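PDB 3HK7: uronate isomerase from Bacillus halodurans C-125, which probably interconverts uronic acids and their keto-sugar isomers, such as D-glucuronate and D-fructuronate, at a zinc-containing active site. Local coordinates for residues A135-V140 against E360-K365; M220-P225 against I253-M258. All blocks are in the same frame, centred on the assembly; numbering follows the deposited sequence.

Contact 1 of 2, residues A135-V140 against E360-K365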
loop_
_atom_site.group_PDB
_atom_site.type_symbol
_atom_site.label_atom_id
_atom_site.label_comp_id
_atom_site.label_asym_id
_atom_site.label_seq_id
_atom_site.Cartn_x
_atom_site.Cartn_y
_atom_site.Cartn_z
ATOM N N ALA A 135 44.776 33.265 5.688
ATOM C CA ALA A 135 44.334 32.969 7.045
ATOM C C ALA A 135 43.910 34.231 7.781
ATOM O O ALA A 135 43.477 34.174 8.932
ATOM C CB ALA A 135 45.445 32.263 7.808
ATOM N N ASN A 136 44.047 35.373 7.118
ATOM C CA ASN A 136 43.670 36.658 7.701
ATOM C C ASN A 136 44.318 36.874 9.076
ATOM O O ASN A 136 43.668 37.302 10.032
ATOM C CB ASN A 136 42.139 36.738 7.801
ATOM C CG ASN A 136 41.635 38.152 8.001
ATOM O OD1 ASN A 136 42.389 39.117 7.879
ATOM N ND2 ASN A 136 40.347 38.284 8.298
ATOM N N VAL A 137 45.612 36.581 9.163
ATOM C CA VAL A 137 46.362 36.743 10.407
ATOM C C VAL A 137 47.257 37.970 10.315
ATOM O O VAL A 137 48.156 38.024 9.488
ATOM C CB VAL A 137 47.268 35.519 10.687
ATOM C CG1 VAL A 137 48.089 35.763 11.940
ATOM C CG2 VAL A 137 46.428 34.263 10.831
ATOM N N SER A 138 47.022 38.946 11.180
ATOM C CA SER A 138 47.817 40.161 11.166
ATOM C C SER A 138 49.089 40.073 12.015
ATOM O O SER A 138 50.110 40.663 11.662
ATOM C CB SER A 138 46.970 41.339 11.645
ATOM O OG SER A 138 46.612 41.167 13.002
ATOM N N ASP A 139 49.028 39.346 13.130
ATOM C CA ASP A 139 50.184 39.218 14.017
ATOM C C ASP A 139 50.418 37.783 14.477
ATOM O O ASP A 139 49.471 37.067 14.813
ATOM C CB ASP A 139 50.003 40.123 15.234
ATOM C CG ASP A 139 49.805 41.576 14.851
ATOM O OD1 ASP A 139 50.649 42.417 15.224
ATOM O OD2 ASP A 139 48.802 41.878 14.170
ATOM N N VAL A 140 51.686 37.376 14.489
ATOM C CA VAL A 140 52.077 36.027 14.889
ATOM C C VAL A 140 53.098 36.055 16.018
ATOM O O VAL A 140 54.214 36.538 15.833
ATOM C CB VAL A 140 52.712 35.254 13.710
ATOM C CG1 VAL A 140 53.136 33.865 14.162
ATOM C CG2 VAL A 140 51.732 35.153 12.558
ATOM N N GLU A 360 51.662 26.931 6.857
ATOM C CA GLU A 360 50.346 26.716 6.260
ATOM C C GLU A 360 49.249 26.385 7.267
ATOM O O GLU A 360 48.081 26.712 7.046
ATOM C CB GLU A 360 50.397 25.590 5.220
ATOM C CG GLU A 360 51.205 25.886 3.966
ATOM C CD GLU A 360 52.686 26.060 4.244
ATOM O OE1 GLU A 360 53.225 25.304 5.082
ATOM O OE2 GLU A 360 53.309 26.946 3.618
ATOM N N GLN A 361 49.619 25.728 8.364
ATOM C CA GLN A 361 48.645 25.348 9.381
ATOM C C GLN A 361 47.782 26.534 9.800
ATOM O O GLN A 361 46.635 26.360 10.208
ATOM C CB GLN A 361 49.349 24.749 10.603
ATOM C CG GLN A 361 50.176 23.506 10.286
ATOM C CD GLN A 361 50.844 22.918 11.517
ATOM O OE1 GLN A 361 51.277 23.649 12.406
ATOM N NE2 GLN A 361 50.944 21.596 11.567
ATOM N N LEU A 362 48.327 27.740 9.695
ATOM C CA LEU A 362 47.562 28.916 10.063
ATOM C C LEU A 362 46.226 28.912 9.343
ATOM O O LEU A 362 45.226 29.386 9.873
ATOM C CB LEU A 362 48.319 30.191 9.712
ATOM C CG LEU A 362 49.503 30.553 10.608
ATOM C CD1 LEU A 362 50.078 31.887 10.148
ATOM C CD2 LEU A 362 49.054 30.637 12.071
ATOM N N ILE A 363 46.204 28.360 8.135
ATOM C CA ILE A 363 44.975 28.327 7.364
ATOM C C ILE A 363 43.891 27.466 8.007
ATOM O O ILE A 363 42.789 27.947 8.267
ATOM C CB ILE A 363 45.219 27.816 5.928
ATOM C CG1 ILE A 363 46.244 28.709 5.219
ATOM C CG2 ILE A 363 43.908 27.828 5.146
ATOM C CD1 ILE A 363 46.677 28.179 3.860
ATOM N N TYR A 364 44.202 26.202 8.278
ATOM C CA TYR A 364 43.207 25.305 8.852
ATOM C C TYR A 364 42.915 25.525 10.330
ATOM O O TYR A 364 41.780 25.342 10.767
ATOM C CB TYR A 364 43.608 23.843 8.597
ATOM C CG TYR A 364 44.375 23.137 9.706
ATOM C CD1 TYR A 364 43.726 22.692 10.862
ATOM C CD2 TYR A 364 45.730 22.836 9.558
ATOM C CE1 TYR A 364 44.407 21.951 11.840
ATOM C CE2 TYR A 364 46.419 22.102 10.525
ATOM C CZ TYR A 364 45.751 21.660 11.661
ATOM O OH TYR A 364 46.424 20.909 12.600
ATOM N N LYS A 365 43.926 25.914 11.098
ATOM C CA LYS A 365 43.734 26.138 12.527
ATOM C C LYS A 365 42.686 27.223 12.764
ATOM O O LYS A 365 41.762 27.049 13.566
ATOM C CB LYS A 365 45.057 26.544 13.182
ATOM C CG LYS A 365 46.161 25.480 13.116
ATOM C CD LYS A 365 46.069 24.466 14.248
ATOM C CE LYS A 365 47.246 23.493 14.203
ATOM N NZ LYS A 365 47.303 22.585 15.387
#
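The CB of Ala-135 rests on one face of the peptide group that joins Leu-362 to Ile-363, 3.5 Å from Leu-362 O and 4.0 Å from the CA of Ile-363. No ring spans the two segments; the Tyr-364 ring carries Lys-365 CG 4.0 Å above its plane, over the centre, and packs against helix 91-103. Methyl on peptide brings the end of helix 124-134 close to helix 361-386, and the CB atoms of Ala-135 and Leu-362 lie 4.0 Å apart. Leu-362 carries the rest. With CG set beside the backbone N (chi1 -74°) and the chain then extended, its CD1 reaches toward two valines, 4.4 Å from Val-137 CG2 and equally far from Val-140 CG2. No hydrogen bond crosses; the meeting is apolar and buried. Asn-136, at positive phi (52°), closes the helix before it in a Schellman motif, while its ND2 is held by the carbonyls of Asn-18 and Asn-19. Strand 137-141 then runs between strands 22-24 and 165-166 of a parallel sheet, and Leu-362 also packs against Val-131 and Leu-132 of helix 124-134 and Asp-24 of strand 22-24.

Contact 2 of 2, residues M220-P225 against I253-M258. With RAT (D-arabinaric acid), chain M.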
loop_
_atom_site.group_PDB
_atom_site.type_symbol
_atom_site.label_atom_id
_atom_site.label_comp_id
_atom_site.label_asym_id
_atom_site.label_seq_id
_atom_site.Cartn_x
_atom_site.Cartn_y
_atom_site.Cartn_z
ATOM N N MET A 220 56.688 36.163 28.906
ATOM C CA MET A 220 57.627 35.077 29.195
ATOM C C MET A 220 56.762 33.827 29.349
ATOM O O MET A 220 55.678 33.891 29.928
ATOM C CB MET A 220 58.402 35.355 30.487
ATOM C CG MET A 220 59.447 36.459 30.362
ATOM S SD MET A 220 60.391 36.708 31.885
ATOM C CE MET A 220 59.350 37.863 32.758
ATOM N N ALA A 221 57.227 32.693 28.836
ATOM C CA ALA A 221 56.429 31.473 28.904
ATOM C C ALA A 221 57.164 30.207 29.342
ATOM O O ALA A 221 58.396 30.151 29.358
ATOM C CB ALA A 221 55.761 31.238 27.550
ATOM N N VAL A 222 56.379 29.191 29.689
ATOM C CA VAL A 222 56.900 27.901 30.124
ATOM C C VAL A 222 55.787 26.869 30.137
ATOM O O VAL A 222 54.654 27.185 30.509
ATOM C CB VAL A 222 57.472 27.971 31.558
ATOM C CG1 VAL A 222 56.381 28.385 32.536
ATOM C CG2 VAL A 222 58.049 26.611 31.957
ATOM N N SER A 223 56.100 25.645 29.718
ATOM C CA SER A 223 55.117 24.566 29.748
ATOM C C SER A 223 55.417 23.818 31.043
ATOM O O SER A 223 56.580 23.595 31.379
ATOM C CB SER A 223 55.257 23.645 28.532
ATOM O OG SER A 223 56.479 22.939 28.538
ATOM N N LEU A 224 54.370 23.447 31.773
ATOM C CA LEU A 224 54.522 22.781 33.060
ATOM C C LEU A 224 53.817 21.432 33.145
ATOM O O LEU A 224 52.876 21.167 32.406
ATOM C CB LEU A 224 54.016 23.718 34.164
ATOM C CG LEU A 224 54.817 25.017 34.279
ATOM C CD1 LEU A 224 54.057 26.014 35.138
ATOM C CD2 LEU A 224 56.208 24.720 34.863
ATOM N N PRO A 225 54.270 20.557 34.061
ATOM C CA PRO A 225 53.685 19.224 34.236
ATOM C C PRO A 225 52.438 19.211 35.121
ATOM O O PRO A 225 52.165 20.169 35.839
ATOM C CB PRO A 225 54.834 18.441 34.855
ATOM C CG PRO A 225 55.419 19.460 35.791
ATOM C CD PRO A 225 55.446 20.725 34.936
ATOM N N ILE A 253 55.544 42.592 32.195
ATOM C CA ILE A 253 55.418 41.519 31.219
ATOM C C ILE A 253 54.651 40.363 31.848
ATOM O O ILE A 253 55.029 39.869 32.910
ATOM C CB ILE A 253 56.799 40.996 30.781
ATOM C CG1 ILE A 253 57.609 42.130 30.156
ATOM C CG2 ILE A 253 56.637 39.861 29.784
ATOM C CD1 ILE A 253 58.996 41.710 29.705
ATOM N N PRO A 254 53.559 39.922 31.205
ATOM C CA PRO A 254 52.785 38.811 31.763
ATOM C C PRO A 254 53.524 37.479 31.679
ATOM O O PRO A 254 54.380 37.281 30.815
ATOM C CB PRO A 254 51.507 38.828 30.927
ATOM C CG PRO A 254 51.977 39.347 29.610
ATOM C CD PRO A 254 52.898 40.472 30.007
ATOM N N PHE A 255 53.191 36.575 32.596
ATOM C CA PHE A 255 53.796 35.246 32.655
ATOM C C PHE A 255 52.803 34.243 32.069
ATOM O O PHE A 255 51.678 34.123 32.551
ATOM C CB PHE A 255 54.119 34.906 34.116
ATOM C CG PHE A 255 54.808 33.582 34.307
ATOM C CD1 PHE A 255 55.644 33.061 33.324
ATOM C CD2 PHE A 255 54.656 32.881 35.497
ATOM C CE1 PHE A 255 56.321 31.857 33.529
ATOM C CE2 PHE A 255 55.327 31.677 35.711
ATOM C CZ PHE A 255 56.162 31.165 34.727
ATOM N N ALA A 256 53.212 33.538 31.020
ATOM C CA ALA A 256 52.342 32.564 30.375
ATOM C C ALA A 256 52.651 31.152 30.848
ATOM O O ALA A 256 53.756 30.652 30.636
ATOM C CB ALA A 256 52.498 32.650 28.863
ATOM N N MET A 257 51.670 30.516 31.487
ATOM C CA MET A 257 51.841 29.157 31.991
ATOM C C MET A 257 50.994 28.171 31.208
ATOM O O MET A 257 49.769 28.289 31.161
ATOM C CB MET A 257 51.466 29.080 33.476
ATOM C CG MET A 257 52.286 29.993 34.376
ATOM S SD MET A 257 51.969 29.756 36.142
ATOM C CE MET A 257 50.461 30.677 36.365
ATOM N N MET A 258 51.649 27.203 30.579
ATOM C CA MET A 258 50.945 26.191 29.808
ATOM C C MET A 258 51.111 24.898 30.602
ATOM O O MET A 258 52.111 24.179 30.480
ATOM C CB MET A 258 51.545 26.102 28.406
ATOM C CG MET A 258 51.652 27.477 27.740
ATOM S SD MET A 258 51.682 27.410 25.941
ATOM C CE MET A 258 53.363 26.931 25.671
HETATM O O1A RAT M . 55.009 23.301 24.695
HETATM C C1 RAT M . 54.337 23.764 23.736
HETATM O O1B RAT M . 54.298 24.965 23.404
HETATM C C2 RAT M . 53.491 22.779 22.908
HETATM O O2 RAT M . 52.515 23.533 22.168
HETATM C C3 RAT M . 54.346 21.945 21.919
HETATM O O3 RAT M . 54.888 22.799 20.897
HETATM C C4 RAT M . 53.550 20.777 21.239
HETATM O O4 RAT M . 54.442 19.786 20.707
HETATM C C5 RAT M . 52.628 21.239 20.082
HETATM O O5A RAT M . 52.956 20.956 18.910
HETATM O O5B RAT M . 51.581 21.867 20.405
#
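Met-220, Met-258 and Val-222 give up the most surface where strand 220-224 pairs in parallel with strand 255-258, the axes 14° apart. Met-220 begins the ladder: its N donates to Pro-254 O, and its O takes the N-H of Ala-256 in a short, nearly straight bond of 2.7 Å (175° at the hydrogen). Its side chain, with CG 4.5 Å from Ile-253 CG2, runs on to Leu-244 and Ala-248 of helix 235-250. Val-222 likewise uses both backbone groups, its N giving to Ala-256 O and its O receiving Met-258 N at 3.0 Å. With chi1 at 60°, its CG1 lies between the backbone N and the carbonyl carbon and slants against the Phe-255 ring, 3.5 Å from CZ. That ring also brings CD1 to 3.5 Å from Met-220 O, which lies at its edge, and Met-257 CG sits over one face near the rim. A serine in place of Phe-255 would probably open a gap beside Val-222 CG1 and leave Met-257 free to turn. On the other face of the sheet, with Ala-221, Ala-256 and Ser-223, Met-258 bends at its thioether to bring CE within 3.1 Å of O1B of the bound D-arabinaric acid, while its own O accepts Leu-224 N at 2.7 Å. Ser-223 OG is hydrogen-bonded to Asp-172 OD2. Strand, helix 235-250 and strand form a beta-alpha-beta crossover, consistent with the distorted beta/alpha barrel of the amidohydrolase superfamily, whose active site Met-258 helps to line.

Contact 2 is nested along the chain inside the loop that contact 1 closes, yet the two lie on opposite sides of the chain's centre, 22 Å apart between centres and about 12 Å between nearest atoms. Met-258 reaches the metal site, its side chain about 4 Å from the zinc ion and from that of the zinc ligand His-26. In contact 1 the side chain of Val-140 stays about 11 Å from zinc and about 8 Å from that of zinc-binding His-28; that of Leu-362 lies about 12 Å from the bound D-arabinaric acid and about 9 Å from that of zinc-binding Asp-355. Contact 2 thus borders the pocket; contact 1 packs helix against strand further from it.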